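Local atomic coordinates of PA0833-PD protein (Pseudomonas aeruginosa PAO1, PDB entry 6JFW), a protein that probably binds peptidoglycan through its periplasmic OmpA C-like domain, the part modelled here, and so would link the outer membrane to the cell wall. Residues K4-L9 against V18-Q23; L29-N34 against A50-L55; I35-D40 against Q91-Y96. All blocks are in the same frame, centred on the assembly; numbering follows the deposited sequence.

Interaction 1: residues K4-L9 against V18-Q23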
loop_
_atom_site.group_PDB
_atom_site.type_symbol
_atom_site.label_atom_id
_atom_site.label_comp_id
_atom_site.label_asym_id
_atom_site.label_seq_id
_atom_site.Cartn_x
_atom_site.Cartn_y
_atom_site.Cartn_z
ATOM N N LYS A 4 -1.851 -11.719 -15.699
ATOM C CA LYS A 4 -3.152 -11.154 -16.033
ATOM C C LYS A 4 -3.591 -10.129 -14.994
ATOM O O LYS A 4 -4.041 -9.032 -15.345
ATOM C CB LYS A 4 -4.181 -12.274 -16.173
ATOM C CG LYS A 4 -5.462 -11.868 -16.869
ATOM C CD LYS A 4 -6.195 -13.096 -17.381
ATOM C CE LYS A 4 -7.670 -12.816 -17.595
ATOM N NZ LYS A 4 -8.347 -12.508 -16.306
ATOM N N GLN A 5 -3.463 -10.465 -13.708
ATOM C CA GLN A 5 -3.802 -9.492 -12.675
ATOM C C GLN A 5 -2.905 -8.266 -12.763
ATOM O O GLN A 5 -3.373 -7.135 -12.579
ATOM C CB GLN A 5 -3.709 -10.118 -11.282
ATOM C CG GLN A 5 -4.157 -9.159 -10.181
ATOM C CD GLN A 5 -4.166 -9.786 -8.803
ATOM O OE1 GLN A 5 -3.501 -10.793 -8.560
ATOM N NE2 GLN A 5 -4.928 -9.193 -7.891
ATOM N N GLU A 6 -1.615 -8.464 -13.052
ATOM C CA GLU A 6 -0.707 -7.326 -13.165
ATOM C C GLU A 6 -1.171 -6.363 -14.249
ATOM O O GLU A 6 -1.185 -5.142 -14.046
ATOM C CB GLU A 6 0.722 -7.792 -13.452
ATOM C CG GLU A 6 1.719 -6.637 -13.393
ATOM C CD GLU A 6 3.032 -6.923 -14.097
ATOM O OE1 GLU A 6 3.316 -8.102 -14.392
ATOM O OE2 GLU A 6 3.781 -5.957 -14.356
ATOM N N ALA A 7 -1.557 -6.894 -15.411
ATOM C CA ALA A 7 -2.025 -6.034 -16.492
ATOM C C ALA A 7 -3.337 -5.354 -16.129
ATOM O O ALA A 7 -3.554 -4.185 -16.471
ATOM C CB ALA A 7 -2.177 -6.842 -17.780
ATOM N N GLU A 8 -4.225 -6.068 -15.437
ATOM C CA GLU A 8 -5.467 -5.453 -14.985
ATOM C C GLU A 8 -5.200 -4.359 -13.961
ATOM O O GLU A 8 -5.858 -3.312 -13.971
ATOM C CB GLU A 8 -6.394 -6.517 -14.408
ATOM C CG GLU A 8 -7.317 -7.153 -15.421
ATOM C CD GLU A 8 -7.923 -8.440 -14.915
ATOM O OE1 GLU A 8 -7.825 -9.462 -15.625
ATOM O OE2 GLU A 8 -8.485 -8.441 -13.800
ATOM N N LEU A 9 -4.231 -4.579 -13.071
ATOM C CA LEU A 9 -3.904 -3.565 -12.075
ATOM C C LEU A 9 -3.283 -2.332 -12.718
ATOM O O LEU A 9 -3.619 -1.200 -12.349
ATOM C CB LEU A 9 -2.974 -4.154 -11.016
ATOM C CG LEU A 9 -3.701 -5.051 -10.016
ATOM C CD1 LEU A 9 -2.723 -5.829 -9.155
ATOM C CD2 LEU A 9 -4.628 -4.210 -9.157
ATOM N N VAL A 18 -0.615 5.566 -8.041
ATOM C CA VAL A 18 -0.197 4.279 -7.498
ATOM C C VAL A 18 0.732 3.605 -8.497
ATOM O O VAL A 18 0.394 3.462 -9.677
ATOM C CB VAL A 18 -1.415 3.391 -7.201
ATOM C CG1 VAL A 18 -0.967 2.002 -6.770
ATOM C CG2 VAL A 18 -2.290 4.025 -6.142
ATOM N N GLU A 19 1.904 3.187 -8.031
ATOM C CA GLU A 19 2.844 2.482 -8.887
ATOM C C GLU A 19 2.685 0.976 -8.727
ATOM O O GLU A 19 2.469 0.471 -7.624
ATOM C CB GLU A 19 4.288 2.877 -8.580
ATOM C CG GLU A 19 4.497 4.346 -8.323
ATOM C CD GLU A 19 5.808 4.606 -7.642
ATOM O OE1 GLU A 19 6.021 5.746 -7.182
ATOM O OE2 GLU A 19 6.624 3.664 -7.571
ATOM N N VAL A 20 2.806 0.272 -9.845
ATOM C CA VAL A 20 2.694 -1.178 -9.899
ATOM C C VAL A 20 4.059 -1.722 -10.286
ATOM O O VAL A 20 4.600 -1.358 -11.338
ATOM C CB VAL A 20 1.621 -1.622 -10.904
ATOM C CG1 VAL A 20 1.489 -3.133 -10.916
ATOM C CG2 VAL A 20 0.291 -0.951 -10.586
ATOM N N GLN A 21 4.620 -2.580 -9.442
ATOM C CA GLN A 21 5.932 -3.159 -9.689
ATOM C C GLN A 21 5.835 -4.672 -9.769
ATOM O O GLN A 21 5.279 -5.316 -8.873
ATOM C CB GLN A 21 6.937 -2.766 -8.607
ATOM C CG GLN A 21 7.066 -1.278 -8.407
ATOM C CD GLN A 21 8.278 -0.916 -7.579
ATOM O OE1 GLN A 21 8.845 -1.760 -6.883
ATOM N NE2 GLN A 21 8.687 0.343 -7.650
ATOM N N ARG A 22 6.370 -5.222 -10.852
ATOM C CA ARG A 22 6.638 -6.647 -10.955
ATOM C C ARG A 22 7.934 -6.952 -10.213
ATOM O O ARG A 22 8.977 -6.360 -10.511
ATOM C CB ARG A 22 6.748 -7.057 -12.419
ATOM C CG ARG A 22 7.478 -8.359 -12.631
ATOM C CD ARG A 22 6.650 -9.489 -12.084
ATOM N NE ARG A 22 5.295 -9.409 -12.607
ATOM C CZ ARG A 22 4.332 -10.271 -12.315
ATOM N NH1 ARG A 22 3.129 -10.118 -12.841
ATOM N NH2 ARG A 22 4.575 -11.285 -11.497
ATOM N N GLN A 23 7.872 -7.870 -9.250
ATOM C CA GLN A 23 9.011 -8.182 -8.384
ATOM C C GLN A 23 9.141 -9.703 -8.322
ATOM O O GLN A 23 8.702 -10.337 -7.359
ATOM C CB GLN A 23 8.819 -7.552 -7.001
ATOM C CG GLN A 23 10.024 -7.641 -6.082
ATOM C CD GLN A 23 11.244 -6.931 -6.636
ATOM O OE1 GLN A 23 11.140 -5.856 -7.231
ATOM N NE2 GLN A 23 12.413 -7.528 -6.439
#
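R22 of strand 19-23 turns its guanidinium side-on to E6 of helix 3-12 and spends two nitrogens on one carboxylate oxygen. The shorter bond runs from R22 NH1 to E6 OE1, 2.6 Å with an N-H...O angle of 156°; the second, R22 NE to E6 OE1 at 3.0 Å, is more bent. OE1 lies in the guanidinium plane, at its edge, whereas the arginine comes to the carboxylate from above: both nitrogens reach OE1 from the same face, and the two planes stand 60° apart. This is therefore a salt bridge with a shared acceptor, not the coplanar pairing of two oxygens with two nitrogens.

The shapes of the two chains explain the meeting. E6 is extended, its CG anti to the backbone N, while R22 folds back at chi2 and chi3 and brings its head over to the helix. Beside the ion pair the contact is looser van der Waals packing: E6 CG is 4.3 Å from V20 CG1, and the L9 carbonyl oxygen lies 4.3 Å from V20 CG2.

Further out, E6 OE2 makes a salt bridge with R10, one helical turn on, and R22 NH2 is hydrogen-bonded to the S2 hydroxyl, so each charged group has a second partner. L9 looks inward to L55 and L137, and V20 packs on L29 of the adjacent strand. The helix runs nearly antiparallel to the strand, 161° between the short axes, an N-terminal helix packed along the edge strand of the mixed sheet in this OmpA C-like alpha/beta domain.

Interaction 2: residues L29-N34 against A50-L55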
loop_
_atom_site.group_PDB
_atom_site.type_symbol
_atom_site.label_atom_id
_atom_site.label_comp_id
_atom_site.label_asym_id
_atom_site.label_seq_id
_atom_site.Cartn_x
_atom_site.Cartn_y
_atom_site.Cartn_z
ATOM N N LEU A 29 2.380 -2.933 -5.038
ATOM C CA LEU A 29 1.708 -1.669 -5.307
ATOM C C LEU A 29 2.220 -0.627 -4.321
ATOM O O LEU A 29 2.078 -0.800 -3.106
ATOM C CB LEU A 29 0.192 -1.828 -5.193
ATOM C CG LEU A 29 -0.381 -2.988 -6.011
ATOM C CD1 LEU A 29 -1.760 -3.377 -5.516
ATOM C CD2 LEU A 29 -0.425 -2.622 -7.481
ATOM N N ILE A 30 2.823 0.439 -4.842
ATOM C CA ILE A 30 3.305 1.550 -4.028
ATOM C C ILE A 30 2.227 2.620 -4.002
ATOM O O ILE A 30 1.868 3.175 -5.047
ATOM C CB ILE A 30 4.618 2.134 -4.573
ATOM C CG1 ILE A 30 5.663 1.041 -4.781
ATOM C CG2 ILE A 30 5.138 3.214 -3.624
ATOM C CD1 ILE A 30 6.216 0.492 -3.513
ATOM N N MET A 31 1.723 2.924 -2.812
ATOM C CA MET A 31 0.721 3.970 -2.647
ATOM C C MET A 31 1.338 5.134 -1.883
ATOM O O MET A 31 1.497 5.055 -0.654
ATOM C CB MET A 31 -0.505 3.415 -1.916
ATOM C CG MET A 31 -1.134 2.239 -2.666
ATOM S SD MET A 31 -2.315 1.234 -1.745
ATOM C CE MET A 31 -2.883 2.388 -0.507
ATOM N N PRO A 32 1.722 6.219 -2.558
ATOM C CA PRO A 32 2.397 7.321 -1.862
ATOM C C PRO A 32 1.488 7.964 -0.829
ATOM O O PRO A 32 0.274 8.067 -1.014
ATOM C CB PRO A 32 2.741 8.303 -2.991
ATOM C CG PRO A 32 2.590 7.528 -4.262
ATOM C CD PRO A 32 1.549 6.491 -3.994
ATOM N N GLY A 33 2.097 8.404 0.272
ATOM C CA GLY A 33 1.318 8.983 1.354
ATOM C C GLY A 33 0.557 10.228 0.936
ATOM O O GLY A 33 -0.571 10.452 1.378
ATOM N N ASN A 34 1.155 11.042 0.062
ATOM C CA ASN A 34 0.570 12.337 -0.274
ATOM C C ASN A 34 -0.734 12.220 -1.052
ATOM O O ASN A 34 -1.474 13.206 -1.143
ATOM C CB ASN A 34 1.566 13.177 -1.076
ATOM C CG ASN A 34 1.761 12.658 -2.486
ATOM O OD1 ASN A 34 2.024 11.473 -2.694
ATOM N ND2 ASN A 34 1.622 13.543 -3.466
ATOM N N ALA A 50 -12.006 5.545 -4.614
ATOM C CA ALA A 50 -12.337 4.781 -5.808
ATOM C C ALA A 50 -11.160 3.929 -6.285
ATOM O O ALA A 50 -11.378 2.776 -6.681
ATOM C CB ALA A 50 -12.832 5.714 -6.913
ATOM N N PRO A 51 -9.914 4.429 -6.283
ATOM C CA PRO A 51 -8.781 3.513 -6.516
ATOM C C PRO A 51 -8.782 2.309 -5.587
ATOM O O PRO A 51 -8.569 1.177 -6.041
ATOM C CB PRO A 51 -7.563 4.417 -6.298
ATOM C CG PRO A 51 -8.028 5.750 -6.733
ATOM C CD PRO A 51 -9.471 5.839 -6.302
ATOM N N LEU A 52 -9.031 2.522 -4.292
ATOM C CA LEU A 52 -9.098 1.400 -3.359
ATOM C C LEU A 52 -10.260 0.472 -3.688
ATOM O O LEU A 52 -10.142 -0.751 -3.544
ATOM C CB LEU A 52 -9.212 1.912 -1.925
ATOM C CG LEU A 52 -7.898 2.358 -1.287
ATOM C CD1 LEU A 52 -8.138 3.001 0.070
ATOM C CD2 LEU A 52 -6.935 1.186 -1.172
ATOM N N ASN A 53 -11.394 1.034 -4.118
ATOM C CA ASN A 53 -12.509 0.202 -4.563
ATOM C C ASN A 53 -12.081 -0.726 -5.691
ATOM O O ASN A 53 -12.425 -1.914 -5.694
ATOM C CB ASN A 53 -13.679 1.073 -5.023
ATOM C CG ASN A 53 -14.358 1.801 -3.882
ATOM O OD1 ASN A 53 -14.171 1.467 -2.713
ATOM N ND2 ASN A 53 -15.167 2.799 -4.222
ATOM N N ASN A 54 -11.332 -0.197 -6.661
ATOM C CA ASN A 54 -10.854 -1.022 -7.767
ATOM C C ASN A 54 -9.885 -2.089 -7.279
ATOM O O ASN A 54 -9.936 -3.239 -7.736
ATOM C CB ASN A 54 -10.194 -0.143 -8.829
ATOM C CG ASN A 54 -11.202 0.499 -9.757
ATOM O OD1 ASN A 54 -11.876 -0.186 -10.526
ATOM N ND2 ASN A 54 -11.308 1.822 -9.697
ATOM N N LEU A 55 -8.990 -1.729 -6.356
ATOM C CA LEU A 55 -8.063 -2.709 -5.798
ATOM C C LEU A 55 -8.808 -3.847 -5.113
ATOM O O LEU A 55 -8.463 -5.020 -5.292
ATOM C CB LEU A 55 -7.109 -2.031 -4.814
ATOM C CG LEU A 55 -5.920 -1.273 -5.403
ATOM C CD1 LEU A 55 -5.069 -0.665 -4.299
ATOM C CD2 LEU A 55 -5.091 -2.202 -6.263
#
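L29 and L55 reach for each other tip to tip, and their methyls L29 CD1 and L55 CD2 meet at 3.6 Å, the shortest approach between the strand and the helix. In each leucine CG is anti to the carbonyl carbon, which sends the branched end straight across the gap.

M31, two residues along the strand and so on the same face of the sheet, does the rest of the apolar work. Its sulfur lies 4.2 Å from L55 CD1, and its terminal methyl CE comes to 4.3 Å from L52 CD2. The methionine thus touches two leucines that sit almost one helical turn apart, while L55 takes L29 with one methyl and M31 with the other. The strand and helix segments run close to antiparallel, 164° between them with axes 12.5 Å apart, a spacing bridged by long side chains alone. This is the helix-on-sheet layer of the OmpA C-like fold, in which helix 49-61 lies over one face of the mixed sheet.

No hydrogen bond joins the two segments. Within the helix L55 N is hydrogen-bonded to P51 O at 3.0 Å; on the strand, L29 pairs with V135 and M31 with V133 of strand 132-139, while I30 pairs with E19 on the other flank. Around the buried cluster, L9 and M13 close on L55, I44 on L52, and F48 on M31.

Interaction 3: residues I35-D40 against Q91-Y96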
loop_
_atom_site.group_PDB
_atom_site.type_symbol
_atom_site.label_atom_id
_atom_site.label_comp_id
_atom_site.label_asym_id
_atom_site.label_seq_id
_atom_site.Cartn_x
_atom_site.Cartn_y
_atom_site.Cartn_z
ATOM N N ILE A 35 -1.033 11.056 -1.625
ATOM C CA ILE A 35 -2.284 10.860 -2.352
ATOM C C ILE A 35 -3.195 9.841 -1.689
ATOM O O ILE A 35 -4.387 9.783 -2.035
ATOM C CB ILE A 35 -2.029 10.462 -3.821
ATOM C CG1 ILE A 35 -1.422 9.064 -3.902
ATOM C CG2 ILE A 35 -1.111 11.463 -4.498
ATOM C CD1 ILE A 35 -2.376 8.030 -4.397
ATOM N N THR A 36 -2.683 9.036 -0.759
ATOM C CA THR A 36 -3.491 8.034 -0.079
ATOM C C THR A 36 -4.171 8.593 1.161
ATOM O O THR A 36 -5.315 8.234 1.460
ATOM C CB THR A 36 -2.622 6.832 0.306
ATOM O OG1 THR A 36 -1.963 6.326 -0.860
ATOM C CG2 THR A 36 -3.468 5.728 0.924
ATOM N N PHE A 37 -3.494 9.480 1.882
ATOM C CA PHE A 37 -3.976 9.965 3.161
ATOM C C PHE A 37 -4.165 11.472 3.124
ATOM O O PHE A 37 -3.457 12.192 2.414
ATOM C CB PHE A 37 -3.008 9.583 4.282
ATOM C CG PHE A 37 -2.840 8.106 4.432
ATOM C CD1 PHE A 37 -3.846 7.348 5.005
ATOM C CD2 PHE A 37 -1.702 7.467 3.969
ATOM C CE1 PHE A 37 -3.716 5.984 5.134
ATOM C CE2 PHE A 37 -1.565 6.099 4.093
ATOM C CZ PHE A 37 -2.577 5.357 4.674
ATOM N N ALA A 38 -5.055 11.947 3.963
ATOM C CA ALA A 38 -5.278 13.351 4.138
ATOM C C ALA A 38 -4.247 13.861 5.179
ATOM O O ALA A 38 -4.192 13.403 6.279
ATOM C CB ALA A 38 -6.681 13.576 4.626
ATOM N N THR A 39 -3.421 14.798 4.792
ATOM C CA THR A 39 -2.408 15.352 5.693
ATOM C C THR A 39 -1.470 14.297 6.278
ATOM O O THR A 39 -1.033 13.412 5.597
ATOM C CB THR A 39 -3.015 16.336 6.762
ATOM O OG1 THR A 39 -1.984 17.030 7.424
ATOM C CG2 THR A 39 -3.849 15.657 7.790
ATOM N N ASP A 40 -1.176 14.390 7.545
ATOM C CA ASP A 40 -0.295 13.444 8.169
ATOM C C ASP A 40 -1.128 12.469 8.971
ATOM O O ASP A 40 -0.648 11.805 9.847
ATOM C CB ASP A 40 0.783 14.129 8.947
ATOM C CG ASP A 40 0.275 14.797 10.151
ATOM O OD1 ASP A 40 -0.915 15.125 10.189
ATOM O OD2 ASP A 40 1.055 14.986 11.067
ATOM N N GLN A 91 -3.193 -0.080 8.856
ATOM C CA GLN A 91 -4.482 -0.471 9.424
ATOM C C GLN A 91 -5.640 0.124 8.638
ATOM O O GLN A 91 -6.619 -0.565 8.329
ATOM C CB GLN A 91 -4.556 -0.033 10.892
ATOM C CG GLN A 91 -5.978 0.118 11.450
ATOM C CD GLN A 91 -6.525 1.541 11.354
ATOM O OE1 GLN A 91 -5.792 2.517 11.523
ATOM N NE2 GLN A 91 -7.822 1.659 11.088
ATOM N N SER A 92 -5.549 1.418 8.318
ATOM C CA SER A 92 -6.650 2.100 7.649
ATOM C C SER A 92 -6.914 1.509 6.272
ATOM O O SER A 92 -8.071 1.296 5.891
ATOM C CB SER A 92 -6.342 3.591 7.530
ATOM O OG SER A 92 -6.338 4.216 8.801
ATOM N N VAL A 93 -5.853 1.251 5.508
ATOM C CA VAL A 93 -6.005 0.666 4.181
ATOM C C VAL A 93 -6.628 -0.721 4.283
ATOM O O VAL A 93 -7.558 -1.063 3.542
ATOM C CB VAL A 93 -4.646 0.628 3.459
ATOM C CG1 VAL A 93 -4.758 -0.126 2.144
ATOM C CG2 VAL A 93 -4.130 2.041 3.231
ATOM N N ALA A 94 -6.127 -1.536 5.215
ATOM C CA ALA A 94 -6.668 -2.879 5.400
ATOM C C ALA A 94 -8.123 -2.836 5.843
ATOM O O ALA A 94 -8.949 -3.623 5.366
ATOM C CB ALA A 94 -5.828 -3.646 6.417
ATOM N N GLY A 95 -8.453 -1.931 6.767
ATOM C CA GLY A 95 -9.835 -1.809 7.205
ATOM C C GLY A 95 -10.770 -1.420 6.077
ATOM O O GLY A 95 -11.892 -1.924 5.988
ATOM N N TYR A 96 -10.318 -0.524 5.198
ATOM C CA TYR A 96 -11.133 -0.141 4.049
ATOM C C TYR A 96 -11.352 -1.326 3.118
ATOM O O TYR A 96 -12.483 -1.603 2.701
ATOM C CB TYR A 96 -10.476 1.017 3.296
ATOM C CG TYR A 96 -11.361 1.619 2.226
ATOM C CD1 TYR A 96 -11.410 1.075 0.948
ATOM C CD2 TYR A 96 -12.149 2.729 2.497
ATOM C CE1 TYR A 96 -12.223 1.618 -0.028
ATOM C CE2 TYR A 96 -12.964 3.281 1.526
ATOM C CZ TYR A 96 -12.996 2.722 0.265
ATOM O OH TYR A 96 -13.804 3.267 -0.704
#
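S92 OG is hydrogen-bonded to the carbonyl oxygen of A42, with a weaker bond to R88 O one turn back in its own helix, and the CB that carries this hydroxyl is what F37 touches. F37 CE1 lies 4.3 Å from S92 CB, which sits at the edge of the ring and near its plane. The serine thus gives its carbon to the aromatic rim and its oxygen to the loop that follows 35-40.

The closer apolar contact is made one residue further along the helix, where V93 CG2 comes within 3.9 Å of F37 CZ, at the far end of the ring. The two side chains cross at about a right angle, and the methyl approaches the ring obliquely. With chi1 at 173°, V93 has CG1 anti to its backbone N, while CG2, the branch that does the touching, is anti to the carbonyl carbon. That same methyl is also 4.4 Å from T36 CG2. T36 in turn lays CG2 over one face of the F37 ring, 3.7 Å above the plane and displaced toward the rim, so this phenyl group has its own neighbour on a face and the helix at its outer end. The T36 hydroxyl is turned to another task: OG1 is hydrogen-bonded to P32 O, at the start of the short helix 33-36, and the T36 backbone pairs with that of A45.

F37 is where the chain leaves that helix, so the contact packs the chain, as it comes out of 33-36, against the long helix 79-99. M31 of strand 26-32 touches both T36 and V93 and joins the group to the sheet, F48 packs on T36, and Y96, a turn along helix 79-99, meets Y49 edge-to-face.

How the interactions relate
From the N terminus, interaction 1 closes first: helix 3-12 leads through a short connection to strand 19-23, which then lies back along the helix. The chain turns into strand 26-32, where E19 O and I30 N, 2.8 Å apart, are probably hydrogen-bonded. Interaction 2 opens there and closes on helix 49-61; L55 CD2 also meets L9 CD2 at 3.6 Å, tying it to interaction 1. Interaction 3 starts on 35-40, inside the span of interaction 2, and ends on helix 79-99, so these two cross. Interaction 1 precedes both in series, about 20 Å from interaction 3 between centres. Helices 3-12 and 49-61 thus pack on the first two strands, and helix 79-99 on the end of helix 33-36.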